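PDB 4JZA: uncharacterized protein, which probably dephosphorylates phosphatidylinositol 3-phosphate, as a Legionella phosphoinositide phosphatase that would act on host lipids. Local coordinates for residues Arg372-His377 with Arg603-His608. Residues are numbered along the deposited sequence; the frame is centred on the assembly and turned at random.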
loop_
_atom_site.group_PDB
_atom_site.type_symbol
_atom_site.label_atom_id
_atom_site.label_comp_id
_atom_site.label_asym_id
_atom_site.label_seq_id
_atom_site.Cartn_x
_atom_site.Cartn_y
_atom_site.Cartn_z
ATOM N N ARG A 372 -6.756 3.502 -24.651
ATOM C CA ARG A 372 -6.028 2.298 -24.300
ATOM C C ARG A 372 -6.123 2.217 -22.779
ATOM O O ARG A 372 -5.791 3.163 -22.065
ATOM C CB ARG A 372 -4.579 2.354 -24.784
ATOM C CG ARG A 372 -4.461 2.300 -26.310
ATOM C CD ARG A 372 -3.689 3.477 -26.879
ATOM N NE ARG A 372 -2.298 3.401 -26.508
ATOM C CZ ARG A 372 -1.465 4.433 -26.459
ATOM N NH1 ARG A 372 -1.853 5.657 -26.775
ATOM N NH2 ARG A 372 -0.207 4.225 -26.097
ATOM N N TYR A 373 -6.592 1.081 -22.288
ATOM C CA TYR A 373 -6.931 0.925 -20.883
ATOM C C TYR A 373 -5.839 0.267 -20.052
ATOM O O TYR A 373 -5.190 -0.665 -20.486
ATOM C CB TYR A 373 -8.263 0.186 -20.745
ATOM C CG TYR A 373 -9.402 0.887 -21.447
ATOM C CD1 TYR A 373 -9.587 0.751 -22.809
ATOM C CD2 TYR A 373 -10.279 1.696 -20.753
ATOM C CE1 TYR A 373 -10.615 1.393 -23.455
ATOM C CE2 TYR A 373 -11.310 2.341 -21.397
ATOM C CZ TYR A 373 -11.469 2.185 -22.750
ATOM O OH TYR A 373 -12.490 2.819 -23.403
ATOM N N ARG A 374 -5.631 0.797 -18.857
ATOM C CA ARG A 374 -4.560 0.363 -17.979
ATOM C C ARG A 374 -5.079 0.105 -16.577
ATOM O O ARG A 374 -6.014 0.740 -16.134
ATOM C CB ARG A 374 -3.490 1.445 -17.916
ATOM C CG ARG A 374 -4.061 2.832 -17.706
ATOM C CD ARG A 374 -3.002 3.900 -17.803
ATOM N NE ARG A 374 -1.779 3.504 -17.130
ATOM C CZ ARG A 374 -0.759 4.317 -16.915
ATOM N NH1 ARG A 374 -0.819 5.569 -17.311
ATOM N NH2 ARG A 374 0.319 3.877 -16.304
ATOM N N SER A 375 -4.467 -0.842 -15.887
ATOM C CA SER A 375 -4.800 -1.144 -14.507
ATOM C C SER A 375 -3.655 -1.899 -13.852
ATOM O O SER A 375 -2.718 -2.296 -14.512
ATOM C CB SER A 375 -6.100 -1.942 -14.412
ATOM O OG SER A 375 -5.861 -3.333 -14.471
ATOM N N SER A 376 -3.733 -2.076 -12.544
ATOM C CA SER A 376 -2.876 -3.012 -11.845
ATOM C C SER A 376 -3.287 -4.418 -12.248
ATOM O O SER A 376 -4.421 -4.653 -12.627
ATOM C CB SER A 376 -3.010 -2.842 -10.342
ATOM O OG SER A 376 -2.541 -1.580 -9.938
ATOM N N HIS A 377 -2.354 -5.350 -12.180
ATOM C CA HIS A 377 -2.586 -6.699 -12.640
ATOM C C HIS A 377 -3.935 -7.163 -12.123
ATOM O O HIS A 377 -4.274 -6.840 -11.053
ATOM C CB HIS A 377 -1.477 -7.644 -12.142
ATOM C CG HIS A 377 -1.352 -8.887 -12.968
ATOM N ND1 HIS A 377 -2.055 -10.031 -12.690
ATOM C CD2 HIS A 377 -0.667 -9.135 -14.104
ATOM C CE1 HIS A 377 -1.778 -10.944 -13.597
ATOM N NE2 HIS A 377 -0.925 -10.430 -14.461
ATOM N N ARG A 603 7.086 13.834 -18.169
ATOM C CA ARG A 603 6.829 13.281 -16.840
ATOM C C ARG A 603 5.364 13.034 -16.649
ATOM O O ARG A 603 4.909 12.880 -15.534
ATOM C CB ARG A 603 7.317 14.193 -15.712
ATOM C CG ARG A 603 8.818 14.432 -15.704
ATOM C CD ARG A 603 9.318 14.851 -14.334
ATOM N NE ARG A 603 10.400 13.944 -14.060
ATOM C CZ ARG A 603 10.505 13.145 -13.016
ATOM N NH1 ARG A 603 9.636 13.170 -12.014
ATOM N NH2 ARG A 603 11.522 12.326 -12.974
ATOM N N HIS A 604 4.611 13.020 -17.728
ATOM C CA HIS A 604 3.226 12.699 -17.594
ATOM C C HIS A 604 3.007 11.344 -16.872
ATOM O O HIS A 604 2.243 11.263 -15.929
ATOM C CB HIS A 604 2.605 12.652 -18.956
ATOM C CG HIS A 604 1.215 12.115 -18.958
ATOM N ND1 HIS A 604 0.129 12.897 -18.647
ATOM C CD2 HIS A 604 0.731 10.880 -19.248
ATOM C CE1 HIS A 604 -0.965 12.153 -18.677
ATOM N NE2 HIS A 604 -0.629 10.928 -19.043
ATOM N N GLN A 605 3.655 10.274 -17.315
ATOM C CA GLN A 605 3.479 8.981 -16.665
ATOM C C GLN A 605 3.988 8.993 -15.237
ATOM O O GLN A 605 3.493 8.255 -14.394
ATOM C CB GLN A 605 4.255 7.889 -17.417
ATOM C CG GLN A 605 3.715 7.577 -18.806
ATOM C CD GLN A 605 2.272 7.111 -18.783
ATOM O OE1 GLN A 605 1.778 6.668 -17.765
ATOM N NE2 GLN A 605 1.599 7.203 -19.910
ATOM N N HIS A 606 5.002 9.790 -14.959
ATOM C CA HIS A 606 5.579 9.809 -13.634
ATOM C C HIS A 606 4.527 10.326 -12.669
ATOM O O HIS A 606 4.375 9.805 -11.537
ATOM C CB HIS A 606 6.807 10.723 -13.547
ATOM C CG HIS A 606 7.985 10.291 -14.378
ATOM N ND1 HIS A 606 7.901 10.026 -15.727
ATOM C CD2 HIS A 606 9.298 10.208 -14.065
ATOM C CE1 HIS A 606 9.103 9.750 -16.195
ATOM N NE2 HIS A 606 9.970 9.874 -15.212
ATOM N N GLU A 607 3.814 11.357 -13.116
ATOM C CA GLU A 607 2.764 11.987 -12.339
ATOM C C GLU A 607 1.595 11.064 -12.102
ATOM O O GLU A 607 1.010 11.013 -10.993
ATOM C CB GLU A 607 2.288 13.254 -13.030
ATOM C CG GLU A 607 3.385 14.289 -13.054
ATOM C CD GLU A 607 3.606 14.916 -11.685
ATOM O OE1 GLU A 607 4.784 15.346 -11.383
ATOM O OE2 GLU A 607 2.591 14.985 -10.913
ATOM N N HIS A 608 1.259 10.320 -13.129
ATOM C CA HIS A 608 0.178 9.341 -13.024
ATOM C C HIS A 608 0.518 8.324 -11.951
ATOM O O HIS A 608 -0.261 8.128 -11.044
ATOM C CB HIS A 608 -0.077 8.672 -14.368
ATOM C CG HIS A 608 -1.355 7.924 -14.427
ATOM N ND1 HIS A 608 -1.412 6.550 -14.457
ATOM C CD2 HIS A 608 -2.635 8.356 -14.455
ATOM C CE1 HIS A 608 -2.673 6.166 -14.523
ATOM N NE2 HIS A 608 -3.436 7.246 -14.518
HETATM O O HOH W 1 2.636 5.581 -14.438
#
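Arg374, on strand 365-374, reaches across to Gln605 and His608 on one side of helix 604-612. The backbones stay apart, the nearest CA atoms, of Arg374 and His608, being 11.3 Å from each other, and side chains from both segments meet in between.

Along the helix, His604 comes first. It does not touch Arg374 but shares a partner with it: Asp164 takes a hydrogen bond from His604 NE2 through OD1 and a salt bridge from Arg374 NH1 through OD2. The carboxylate thus ties the arginine to the start of the helix.

Gln605 follows. Its chain bends at chi2 (-59°), which brings the amide toward the arginine. Arg374 NH1 donates to Gln605 OE1 at 2.9 Å, on a lone pair in the carbonyl plane. The bond is bent, with an N-H...O angle of 144°. Water 1 accepts a weak bond from Arg374 NH2 and donates to Gln605 O at 2.8 Å.

One turn on, His608 brings ND1 over one face of the guanidinium, toward its rim; the planes are 27° apart. His608 ND1 is 3.1 Å from Arg374 NH1, but the angle is too poor for a hydrogen bond. Arg374 NH2 also bonds Gly553 O, so partners at both terminal nitrogens limit rotation of the group.

All three touching residues are buried. The arginine's charge is probably balanced mainly by Asp164, on strand 159-166, two strands over in the same sheet. The arrangement is a buried arginine-centred polar network, joining the mixed central sheet of this alpha/beta fold to a helix packed beside it.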